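Local structure of cytochrome c, class II (Shewanella frigidimarina, 4ULV) at residues F41-D46 against L95-K100; H56-A61 against W75-F81; F88-A92 against N113-S117. The protein binds heme c covalently and, as a cytochrome c', takes up diatomic gases and probably takes part in electron transfer. All coordinates share one frame; numbering follows the deposited sequence.

Contact 1: residues F41-D46 against L95-K100; sequences FSTRAD and LAVAAK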
loop_
_atom_site.group_PDB
_atom_site.type_symbol
_atom_site.label_atom_id
_atom_site.label_comp_id
_atom_site.label_asym_id
_atom_site.label_seq_id
_atom_site.Cartn_x
_atom_site.Cartn_y
_atom_site.Cartn_z
ATOM N N PHE A 41 7.337 -13.859 -5.874
ATOM C CA PHE A 41 7.461 -13.944 -4.417
ATOM C C PHE A 41 8.269 -12.741 -3.877
ATOM O O PHE A 41 7.952 -12.177 -2.821
ATOM C CB PHE A 41 8.113 -15.293 -4.022
ATOM C CG PHE A 41 8.207 -15.546 -2.553
ATOM C CD1 PHE A 41 9.265 -15.068 -1.811
ATOM C CD2 PHE A 41 7.225 -16.318 -1.890
ATOM C CE1 PHE A 41 9.334 -15.250 -0.458
ATOM C CE2 PHE A 41 7.316 -16.564 -0.529
ATOM C CZ PHE A 41 8.379 -16.073 0.174
ATOM N N SER A 42 9.396 -12.458 -4.556
ATOM C CA SER A 42 10.265 -11.358 -4.138
ATOM C C SER A 42 9.545 -9.999 -4.186
ATOM O O SER A 42 9.636 -9.237 -3.286
ATOM C CB SER A 42 11.508 -11.310 -5.027
ATOM O OG SER A 42 12.264 -10.151 -4.717
ATOM N N THR A 43 8.856 -9.764 -5.282
ATOM C CA THR A 43 8.199 -8.442 -5.408
ATOM C C THR A 43 7.005 -8.318 -4.405
ATOM O O THR A 43 6.783 -7.207 -3.875
ATOM C CB THR A 43 7.865 -8.129 -6.850
ATOM O OG1 THR A 43 7.946 -6.699 -7.033
ATOM C CG2 THR A 43 6.544 -8.685 -7.231
ATOM N N ARG A 44 6.385 -9.447 -4.073
ATOM C CA ARG A 44 5.403 -9.449 -3.012
ATOM C C ARG A 44 6.022 -9.157 -1.678
ATOM O O ARG A 44 5.446 -8.442 -0.848
ATOM C CB ARG A 44 4.550 -10.712 -3.003
ATOM C CG ARG A 44 3.669 -10.769 -4.271
ATOM C CD ARG A 44 2.381 -11.378 -3.984
ATOM N NE ARG A 44 1.706 -11.773 -5.158
ATOM C CZ ARG A 44 0.932 -10.965 -5.873
ATOM N NH1 ARG A 44 0.825 -9.700 -5.536
ATOM N NH2 ARG A 44 0.305 -11.476 -6.912
ATOM N N ALA A 45 7.220 -9.725 -1.444
ATOM C CA ALA A 45 7.888 -9.404 -0.213
ATOM C C ALA A 45 8.241 -7.919 -0.140
ATOM O O ALA A 45 8.124 -7.280 0.927
ATOM C CB ALA A 45 9.176 -10.270 -0.089
ATOM N N ASP A 46 8.650 -7.339 -1.261
ATOM C CA ASP A 46 8.933 -5.893 -1.295
ATOM C C ASP A 46 7.615 -5.114 -1.054
ATOM O O ASP A 46 7.613 -4.148 -0.297
ATOM C CB ASP A 46 9.549 -5.523 -2.643
ATOM C CG ASP A 46 10.968 -6.112 -2.854
ATOM O OD1 ASP A 46 11.674 -6.215 -1.851
ATOM O OD2 ASP A 46 11.318 -6.510 -3.987
ATOM N N LEU A 95 12.370 -10.252 5.392
ATOM C CA LEU A 95 11.815 -11.200 4.447
ATOM C C LEU A 95 12.068 -10.815 3.000
ATOM O O LEU A 95 12.355 -11.652 2.134
ATOM C CB LEU A 95 10.288 -11.331 4.702
ATOM C CG LEU A 95 9.433 -12.169 3.759
ATOM C CD1 LEU A 95 9.946 -13.605 3.670
ATOM C CD2 LEU A 95 7.967 -12.168 4.215
ATOM N N ALA A 96 11.921 -9.512 2.735
ATOM C CA ALA A 96 12.255 -9.001 1.406
ATOM C C ALA A 96 13.725 -9.286 1.028
ATOM O O ALA A 96 14.002 -9.638 -0.121
ATOM C CB ALA A 96 11.910 -7.538 1.265
ATOM N N VAL A 97 14.648 -9.111 1.995
ATOM C CA VAL A 97 16.063 -9.444 1.728
ATOM C C VAL A 97 16.186 -10.951 1.473
ATOM O O VAL A 97 16.843 -11.347 0.493
ATOM C CB VAL A 97 16.974 -8.980 2.917
ATOM C CG1 VAL A 97 18.358 -9.508 2.786
ATOM C CG2 VAL A 97 17.036 -7.463 3.006
ATOM N N ALA A 98 15.557 -11.794 2.319
ATOM C CA ALA A 98 15.698 -13.227 2.142
ATOM C C ALA A 98 15.174 -13.687 0.788
ATOM O O ALA A 98 15.707 -14.576 0.134
ATOM C CB ALA A 98 14.925 -13.959 3.259
ATOM N N ALA A 99 14.105 -13.004 0.324
ATOM C CA ALA A 99 13.527 -13.327 -0.957
ATOM C C ALA A 99 14.382 -13.011 -2.187
ATOM O O ALA A 99 14.096 -13.466 -3.282
ATOM C CB ALA A 99 12.166 -12.621 -1.101
ATOM N N LYS A 100 15.461 -12.265 -1.977
ATOM C CA LYS A 100 16.408 -12.026 -3.048
ATOM C C LYS A 100 17.426 -13.164 -3.241
ATOM O O LYS A 100 18.229 -13.068 -4.135
ATOM C CB LYS A 100 17.162 -10.693 -2.835
ATOM C CG LYS A 100 16.283 -9.488 -2.625
ATOM C CD LYS A 100 15.278 -9.374 -3.724
ATOM C CE LYS A 100 14.353 -8.143 -3.552
ATOM N NZ LYS A 100 13.166 -8.526 -2.657
#
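K100 reaches across to S42 and D46, and its ammonium group is the polar centre around which the two segments meet. NZ donates to S42 OG at 2.8 Å and forms a salt bridge with D46 OD1 at 2.9 Å, meeting that oxygen on the syn side but 27° out of the carboxylate plane; a weak third bond goes to D46 OD2. The lysine also folds back onto its own segment, where NZ bonds to A96 O at 2.9 Å. One charge thus ties two side chains of helix 38-51 to a carbonyl near the C-terminal end of helix 78-98. The folding comes from the lysine chain, bent at chi2 (-53°) and again at its last torsion, while the D46 carboxylate comes in from the opposite direction. A96 CB also lies beside the carboxylate, 3.4 Å from D46 OD1.

Beneath this polar layer the interface is built of small residues, which lets the backbones come close: the CA atoms of A45 and A96 are 4.7 Å apart. The A45 methyl touches A96 CA at 3.7 Å and A99 CB at 3.9 Å. F41 adds the edge of its ring, with A99 CB near the ring plane and 3.9 Å from CD1. Its CG lies anti to the backbone N (chi1 -176°), which brings the end of the ring near L95 CD1.

Further out, F41 and A45 also pack on M26 of helix 5-30, and F41 and L95 on I107 and A110 of helix 104-125, respectively. R44 turns to D25 and to E57 of the second subunit. The contact therefore joins two members of the four-helix bundle characteristic of cytochromes c', with the other two helices closing over its apolar side.

Contact 2: residues H56-A61 against W75-F81; sequences HEGFIA and WQDKADF. With HEC (heme c), chain C; GOL (glycerol), chain D; SO4 (sulfate ion), chain G.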
loop_
_atom_site.group_PDB
_atom_site.type_symbol
_atom_site.label_atom_id
_atom_site.label_comp_id
_atom_site.label_asym_id
_atom_site.label_seq_id
_atom_site.Cartn_x
_atom_site.Cartn_y
_atom_site.Cartn_z
ATOM N N HIS A 56 0.345 2.104 10.694
ATOM C CA HIS A 56 0.535 2.700 11.996
ATOM C C HIS A 56 -0.110 4.115 12.117
ATOM O O HIS A 56 -0.659 4.450 13.186
ATOM C CB HIS A 56 2.018 2.761 12.311
ATOM C CG HIS A 56 2.309 3.360 13.626
ATOM N ND1 HIS A 56 2.663 4.679 13.779
ATOM C CD2 HIS A 56 2.285 2.843 14.865
ATOM C CE1 HIS A 56 2.852 4.947 15.054
ATOM N NE2 HIS A 56 2.620 3.843 15.735
ATOM N N GLU A 57 0.047 4.928 11.089
ATOM C CA GLU A 57 -0.469 6.301 11.054
ATOM C C GLU A 57 -1.968 6.364 11.399
ATOM O O GLU A 57 -2.416 7.381 11.960
ATOM C CB GLU A 57 -0.220 6.888 9.687
ATOM C CG GLU A 57 -0.599 8.386 9.606
ATOM C CD GLU A 57 -0.287 9.069 8.312
ATOM O OE1 GLU A 57 0.321 8.409 7.409
ATOM O OE2 GLU A 57 -0.561 10.301 8.236
ATOM N N GLY A 58 -2.706 5.321 11.061
ATOM C CA GLY A 58 -4.130 5.326 11.369
ATOM C C GLY A 58 -4.514 5.128 12.825
ATOM O O GLY A 58 -5.702 5.286 13.146
ATOM N N PHE A 59 -3.597 4.731 13.704
ATOM C CA PHE A 59 -3.951 4.424 15.095
ATOM C C PHE A 59 -4.000 5.637 16.018
ATOM O O PHE A 59 -3.258 5.748 17.020
ATOM C CB PHE A 59 -3.067 3.319 15.627
ATOM C CG PHE A 59 -3.391 1.973 15.032
ATOM C CD1 PHE A 59 -4.401 1.172 15.565
ATOM C CD2 PHE A 59 -2.724 1.527 13.862
ATOM C CE1 PHE A 59 -4.698 -0.019 14.962
ATOM C CE2 PHE A 59 -3.058 0.315 13.293
ATOM C CZ PHE A 59 -4.055 -0.465 13.861
ATOM N N ILE A 60 -4.896 6.555 15.646
ATOM C CA ILE A 60 -5.053 7.815 16.350
ATOM C C ILE A 60 -5.832 7.622 17.645
ATOM O O ILE A 60 -6.721 6.707 17.752
ATOM C CB ILE A 60 -5.654 8.907 15.415
ATOM C CG1 ILE A 60 -7.128 8.565 15.083
ATOM C CG2 ILE A 60 -4.808 8.993 14.147
ATOM C CD1 ILE A 60 -7.774 9.704 14.307
ATOM N N ALA A 61 -5.561 8.485 18.618
ATOM C CA ALA A 61 -6.308 8.447 19.866
ATOM C C ALA A 61 -7.821 8.505 19.648
ATOM O O ALA A 61 -8.312 9.274 18.813
ATOM C CB ALA A 61 -5.873 9.570 20.804
ATOM N N TRP A 75 -3.940 1.896 23.021
ATOM C CA TRP A 75 -3.655 3.214 23.506
ATOM C C TRP A 75 -3.215 3.252 24.968
ATOM O O TRP A 75 -2.541 4.186 25.394
ATOM C CB TRP A 75 -4.831 4.161 23.211
ATOM C CG TRP A 75 -4.920 4.385 21.707
ATOM C CD1 TRP A 75 -4.195 5.294 20.947
ATOM C CD2 TRP A 75 -5.691 3.621 20.777
ATOM N NE1 TRP A 75 -4.455 5.114 19.638
ATOM C CE2 TRP A 75 -5.373 4.096 19.491
ATOM C CE3 TRP A 75 -6.601 2.563 20.911
ATOM C CZ2 TRP A 75 -5.926 3.572 18.359
ATOM C CZ3 TRP A 75 -7.155 2.038 19.766
ATOM C CH2 TRP A 75 -6.832 2.545 18.511
ATOM N N GLN A 76 -3.511 2.190 25.704
ATOM C CA GLN A 76 -2.970 2.085 27.046
ATOM C C GLN A 76 -1.506 1.725 27.034
ATOM O O GLN A 76 -0.735 2.224 27.892
ATOM C CB GLN A 76 -3.706 1.063 27.889
ATOM C CG GLN A 76 -3.037 0.956 29.239
ATOM C CD GLN A 76 -3.954 0.530 30.301
ATOM O OE1 GLN A 76 -4.442 -0.609 30.281
ATOM N NE2 GLN A 76 -4.154 1.398 31.286
ATOM N N ASP A 77 -1.130 0.852 26.099
ATOM C CA ASP A 77 0.185 0.285 25.971
ATOM C C ASP A 77 0.809 0.666 24.606
ATOM O O ASP A 77 1.264 -0.238 23.875
ATOM C CB ASP A 77 0.023 -1.219 26.131
ATOM C CG ASP A 77 -0.372 -1.602 27.575
ATOM O OD1 ASP A 77 -0.304 -0.740 28.473
ATOM O OD2 ASP A 77 -0.661 -2.762 27.817
ATOM N N LYS A 78 0.745 1.952 24.220
ATOM C CA LYS A 78 1.139 2.307 22.862
ATOM C C LYS A 78 2.625 2.072 22.650
ATOM O O LYS A 78 3.005 1.786 21.538
ATOM C CB LYS A 78 0.714 3.738 22.510
ATOM C CG LYS A 78 0.818 4.072 21.029
ATOM C CD LYS A 78 -0.395 3.593 20.263
ATOM C CE LYS A 78 -0.388 3.785 18.765
ATOM N NZ LYS A 78 -0.299 5.213 18.360
ATOM N N ALA A 79 3.453 2.179 23.693
ATOM C CA ALA A 79 4.875 1.822 23.550
ATOM C C ALA A 79 5.050 0.397 23.062
ATOM O O ALA A 79 5.828 0.115 22.146
ATOM C CB ALA A 79 5.613 2.091 24.823
ATOM N N ASP A 80 4.330 -0.521 23.705
ATOM C CA ASP A 80 4.440 -1.907 23.290
ATOM C C ASP A 80 3.915 -2.116 21.875
ATOM O O ASP A 80 4.515 -2.820 21.083
ATOM C CB ASP A 80 3.759 -2.880 24.264
ATOM C CG ASP A 80 3.926 -4.335 23.854
ATOM O OD1 ASP A 80 5.086 -4.859 23.865
ATOM O OD2 ASP A 80 2.891 -4.908 23.482
ATOM N N PHE A 81 2.757 -1.491 21.568
ATOM C CA PHE A 81 2.226 -1.545 20.236
ATOM C C PHE A 81 3.242 -1.080 19.166
ATOM O O PHE A 81 3.382 -1.700 18.104
ATOM C CB PHE A 81 0.918 -0.715 20.143
ATOM C CG PHE A 81 0.245 -0.790 18.810
ATOM C CD1 PHE A 81 -0.601 -1.826 18.510
ATOM C CD2 PHE A 81 0.392 0.238 17.858
ATOM C CE1 PHE A 81 -1.269 -1.909 17.329
ATOM C CE2 PHE A 81 -0.302 0.178 16.661
ATOM C CZ PHE A 81 -1.155 -0.869 16.384
HETATM FE FE HEC C . -2.994 -6.967 11.331
HETATM C CHA HEC C . -6.233 -5.853 11.101
HETATM C CHB HEC C . -3.451 -8.797 8.539
HETATM C CHC HEC C . 0.350 -7.541 11.191
HETATM C CHD HEC C . -2.538 -5.024 14.078
HETATM N NA HEC C . -4.601 -7.233 10.022
HETATM C C1A HEC C . -5.851 -6.735 10.086
HETATM C C2A HEC C . -6.655 -7.211 9.041
HETATM C C3A HEC C . -5.865 -8.046 8.316
HETATM C C4A HEC C . -4.579 -8.040 8.945
HETATM C CMA HEC C . -6.256 -8.838 7.116
HETATM C CAA HEC C . -8.128 -6.853 8.806
HETATM C CBA HEC C . -8.227 -5.586 7.933
HETATM C CGA HEC C . -9.666 -5.222 7.581
HETATM O O1A HEC C . -10.369 -4.712 8.449
HETATM O O2A HEC C . -10.048 -5.420 6.416
HETATM N NB HEC C . -1.716 -7.916 10.013
HETATM C C1B HEC C . -2.081 -8.727 8.981
HETATM C C2B HEC C . -1.033 -9.507 8.472
HETATM C C3B HEC C . 0.018 -9.112 9.246
HETATM C C4B HEC C . -0.387 -8.163 10.179
HETATM C CMB HEC C . -1.103 -10.550 7.431
HETATM C CAB HEC C . 1.460 -9.589 9.207
HETATM C CBB HEC C . 2.018 -9.847 7.813
HETATM N NC HEC C . -1.309 -6.331 12.414
HETATM C C1C HEC C . 0.010 -6.744 12.259
HETATM C C2C HEC C . 0.818 -6.200 13.275
HETATM C C3C HEC C . -0.008 -5.450 14.110
HETATM C C4C HEC C . -1.319 -5.584 13.518
HETATM C CMC HEC C . 2.323 -6.466 13.384
HETATM C CAC HEC C . 0.303 -4.703 15.370
HETATM C CBC HEC C . 1.680 -4.157 15.597
HETATM N ND HEC C . -4.177 -5.621 12.398
HETATM C C1D HEC C . -3.869 -5.031 13.544
HETATM C C2D HEC C . -4.988 -4.393 14.158
HETATM C C3D HEC C . -6.003 -4.549 13.257
HETATM C C4D HEC C . -5.499 -5.362 12.211
HETATM C CMD HEC C . -5.024 -3.637 15.421
HETATM C CAD HEC C . -7.377 -3.965 13.356
HETATM C CBD HEC C . -7.565 -2.717 12.488
HETATM C CGD HEC C . -8.979 -2.113 12.582
HETATM O O1D HEC C . -9.955 -2.945 12.559
HETATM O O2D HEC C . -9.030 -0.886 12.744
HETATM C C1 GOL D . -0.498 9.561 15.927
HETATM O O1 GOL D . -1.584 9.806 15.081
HETATM C C2 GOL D . -0.652 8.151 16.387
HETATM O O2 GOL D . 0.391 7.956 17.373
HETATM C C3 GOL D . -0.598 7.217 15.150
HETATM O O3 GOL D . -0.298 5.845 15.583
HETATM S S SO4 G . -3.422 11.645 17.648
HETATM O O1 SO4 G . -4.786 12.155 17.590
HETATM O O2 SO4 G . -2.521 12.631 18.282
HETATM O O3 SO4 G . -2.970 11.407 16.276
HETATM O O4 SO4 G . -3.480 10.404 18.411
#
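The heme pocket is walled here by F59 and F81, which meet edge-to-face. F81 presents its edge to the F59 face, the planes at 60° and the centroids 4.8 Å apart, with F81 CZ over the centre of the F59 ring. F81 CG stands opposite the backbone N (chi1 -176°), which sends the ring edge to F59. Both rings touch the heme: F59 CE1 lies 3.7 Å from the methyl CMD, and F81 CE1 is 3.8 Å from CAC. R12, a heme-binding residue, makes a cation-pi contact with F59.

F59 is the centre of an inverse gamma turn, and its carbonyl is held by the facing segment. W75 NE1 donates to F59 O at 2.9 Å with an N-H...O angle of 151°; the oxygen lies close to the indole plane, although the nitrogen stands well above the carbonyl plane. W75 CZ2 packs at the edge of the F59 ring, 4.0 Å from F59 CB. K78 NZ adds a weak bond to the same carbonyl, and its stronger partner is O3 of a glycerol at 2.8 Å, probably from the crystallisation liquor. That O3 sits over one face of the H56 imidazole, whose NE2 bonds to D82.

The indole N-H is the main partner of F59 O and, with the weak ammonium bond, probably helps hold the backbone presenting F59; the phenyl rings give the heme edge an apolar lining.

Contact 3: residues F88-A92 against N113-S117; sequences FQDNA and NTGKS. With HEC (heme c), chain C.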
loop_
_atom_site.group_PDB
_atom_site.type_symbol
_atom_site.label_atom_id
_atom_site.label_comp_id
_atom_site.label_asym_id
_atom_site.label_seq_id
_atom_site.Cartn_x
_atom_site.Cartn_y
_atom_site.Cartn_z
ATOM N N PHE A 88 7.680 -5.422 13.243
ATOM C CA PHE A 88 7.081 -5.952 12.029
ATOM C C PHE A 88 7.718 -5.332 10.772
ATOM O O PHE A 88 8.003 -6.007 9.799
ATOM C CB PHE A 88 5.529 -5.742 12.097
ATOM C CG PHE A 88 4.811 -5.938 10.800
ATOM C CD1 PHE A 88 5.002 -7.073 10.026
ATOM C CD2 PHE A 88 3.802 -5.029 10.401
ATOM C CE1 PHE A 88 4.289 -7.285 8.863
ATOM C CE2 PHE A 88 3.112 -5.239 9.220
ATOM C CZ PHE A 88 3.310 -6.351 8.449
ATOM N N GLN A 89 7.850 -4.001 10.780
ATOM C CA GLN A 89 8.491 -3.330 9.636
ATOM C C GLN A 89 9.868 -3.942 9.422
ATOM O O GLN A 89 10.255 -4.196 8.281
ATOM C CB GLN A 89 8.584 -1.802 9.876
ATOM C CG GLN A 89 7.200 -1.102 9.927
ATOM C CD GLN A 89 7.249 0.375 10.290
ATOM O OE1 GLN A 89 8.337 0.982 10.383
ATOM N NE2 GLN A 89 6.077 0.984 10.441
ATOM N N ASP A 90 10.601 -4.167 10.498
ATOM C CA ASP A 90 11.946 -4.766 10.389
ATOM C C ASP A 90 11.894 -6.203 9.805
ATOM O O ASP A 90 12.684 -6.562 8.926
ATOM C CB ASP A 90 12.602 -4.823 11.758
ATOM C CG ASP A 90 13.031 -3.478 12.287
ATOM O OD1 ASP A 90 13.196 -2.478 11.501
ATOM O OD2 ASP A 90 13.288 -3.408 13.542
ATOM N N ASN A 91 11.008 -7.066 10.359
ATOM C CA ASN A 91 10.934 -8.393 9.841
ATOM C C ASN A 91 10.411 -8.505 8.425
ATOM O O ASN A 91 10.822 -9.346 7.656
ATOM C CB ASN A 91 10.253 -9.302 10.842
ATOM C CG ASN A 91 8.739 -9.221 10.830
ATOM O OD1 ASN A 91 8.120 -9.251 9.772
ATOM N ND2 ASN A 91 8.133 -9.199 12.029
ATOM N N ALA A 92 9.531 -7.573 8.020
ATOM C CA ALA A 92 9.087 -7.544 6.631
ATOM C C ALA A 92 10.253 -7.172 5.695
ATOM O O ALA A 92 10.383 -7.749 4.619
ATOM C CB ALA A 92 7.926 -6.557 6.470
ATOM N N ASN A 113 8.903 -15.876 10.677
ATOM C CA ASN A 113 9.205 -14.814 11.602
ATOM C C ASN A 113 8.170 -13.666 11.386
ATOM O O ASN A 113 7.696 -13.044 12.352
ATOM C CB ASN A 113 10.594 -14.235 11.346
ATOM C CG ASN A 113 11.725 -15.167 11.803
ATOM O OD1 ASN A 113 11.504 -16.136 12.572
ATOM N ND2 ASN A 113 12.933 -14.863 11.382
ATOM N N THR A 114 7.899 -13.360 10.116
ATOM C CA THR A 114 6.938 -12.281 9.823
ATOM C C THR A 114 5.531 -12.718 10.288
ATOM O O THR A 114 4.805 -11.912 10.943
ATOM C CB THR A 114 7.003 -11.983 8.357
ATOM O OG1 THR A 114 8.344 -11.531 8.012
ATOM C CG2 THR A 114 6.040 -10.894 7.982
ATOM N N GLY A 115 5.111 -13.955 10.007
ATOM C CA GLY A 115 3.839 -14.467 10.430
ATOM C C GLY A 115 3.655 -14.378 11.914
ATOM O O GLY A 115 2.543 -14.052 12.402
ATOM N N LYS A 116 4.692 -14.706 12.667
ATOM C CA LYS A 116 4.610 -14.618 14.132
ATOM C C LYS A 116 4.331 -13.235 14.614
ATOM O O LYS A 116 3.625 -13.081 15.635
ATOM C CB LYS A 116 5.932 -15.083 14.736
ATOM C CG LYS A 116 6.010 -15.121 16.281
ATOM C CD LYS A 116 7.290 -15.837 16.816
ATOM C CE LYS A 116 7.387 -15.780 18.329
ATOM N NZ LYS A 116 7.793 -14.452 18.861
ATOM N N SER A 117 4.844 -12.218 13.905
ATOM C CA SER A 117 4.563 -10.869 14.339
ATOM C C SER A 117 3.127 -10.469 14.081
ATOM O O SER A 117 2.575 -9.761 14.907
ATOM C CB SER A 117 5.486 -9.847 13.709
ATOM O OG SER A 117 5.318 -9.847 12.316
HETATM FE FE HEC C . -2.994 -6.967 11.331
HETATM C CHA HEC C . -6.233 -5.853 11.101
HETATM C CHB HEC C . -3.451 -8.797 8.539
HETATM C CHC HEC C . 0.350 -7.541 11.191
HETATM C CHD HEC C . -2.538 -5.024 14.078
HETATM N NA HEC C . -4.601 -7.233 10.022
HETATM C C1A HEC C . -5.851 -6.735 10.086
HETATM C C2A HEC C . -6.655 -7.211 9.041
HETATM C C3A HEC C . -5.865 -8.046 8.316
HETATM C C4A HEC C . -4.579 -8.040 8.945
HETATM C CMA HEC C . -6.256 -8.838 7.116
HETATM C CAA HEC C . -8.128 -6.853 8.806
HETATM C CBA HEC C . -8.227 -5.586 7.933
HETATM C CGA HEC C . -9.666 -5.222 7.581
HETATM O O1A HEC C . -10.369 -4.712 8.449
HETATM O O2A HEC C . -10.048 -5.420 6.416
HETATM N NB HEC C . -1.716 -7.916 10.013
HETATM C C1B HEC C . -2.081 -8.727 8.981
HETATM C C2B HEC C . -1.033 -9.507 8.472
HETATM C C3B HEC C . 0.018 -9.112 9.246
HETATM C C4B HEC C . -0.387 -8.163 10.179
HETATM C CMB HEC C . -1.103 -10.550 7.431
HETATM C CAB HEC C . 1.460 -9.589 9.207
HETATM C CBB HEC C . 2.018 -9.847 7.813
HETATM N NC HEC C . -1.309 -6.331 12.414
HETATM C C1C HEC C . 0.010 -6.744 12.259
HETATM C C2C HEC C . 0.818 -6.200 13.275
HETATM C C3C HEC C . -0.008 -5.450 14.110
HETATM C C4C HEC C . -1.319 -5.584 13.518
HETATM C CMC HEC C . 2.323 -6.466 13.384
HETATM C CAC HEC C . 0.303 -4.703 15.370
HETATM C CBC HEC C . 1.680 -4.157 15.597
HETATM N ND HEC C . -4.177 -5.621 12.398
HETATM C C1D HEC C . -3.869 -5.031 13.544
HETATM C C2D HEC C . -4.988 -4.393 14.158
HETATM C C3D HEC C . -6.003 -4.549 13.257
HETATM C C4D HEC C . -5.499 -5.362 12.211
HETATM C CMD HEC C . -5.024 -3.637 15.421
HETATM C CAD HEC C . -7.377 -3.965 13.356
HETATM C CBD HEC C . -7.565 -2.717 12.488
HETATM C CGD HEC C . -8.979 -2.113 12.582
HETATM O O1D HEC C . -9.955 -2.945 12.559
HETATM O O2D HEC C . -9.030 -0.886 12.744
#
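N91 faces T114 and S117 across two antiparallel helices, and its amide carries the polar part of the contact. ND2 donates to S117 OG at 2.9 Å with an angle of 161°, the hydroxyl slightly tilted from the amide plane. N91 CG stands between the backbone N and the carbonyl carbon (chi1 81°), which turns the amide to the facing helix. N91 and S117 are each modelled in two conformers, so the permanence of this bond is doubtful and its geometry is to be read with caution. T114 OG1 lies 2.9 Å from N91 OD1 and also pairs with A110 O of its own helix.

The apolar contacts centre on F88. T114 CG2 comes to the ring edge, 4.1 Å from CE1. Against the heme, F88 CB packs on the methyl CMC at 3.5 Å, CE1 lies 3.6 Å from CBB, and the meso carbon CHC sits over one face near the rim. An alanine in place of F88 would keep little more than the CMC contact and is likely to open a gap between the heme rim and T114 CG2.

The axes of segments 88-92 and 113-117 pass 9.2 Å apart at 158°, near-antiparallel neighbours in the bundle. Helix 104-125 supplies the heme-bound C118, C121 and H122, while S52, in the loop after helix 38-51, packs against F88 and A92.

All three contacts draw on helix 78-98, sampling it from its beginning to its C-terminal end. Contacts 1 and 2 lie on opposite sides of the chain's centre, their own centres 27 Å apart, with contact 3 between them. Contact 3 touches contact 1 directly, L95 CB packing on T114 OG1 at 3.8 Å, and comes within about 5 Å of contact 2 at the nearest atoms without touching it. Contacts 2 and 3 share the heme, lining different parts of its rim; contact 1 stands back, and the side chain of L95 is about 7 Å from the bound heme c. One helix thus links a heme-free bundle interface to two walls of the pocket.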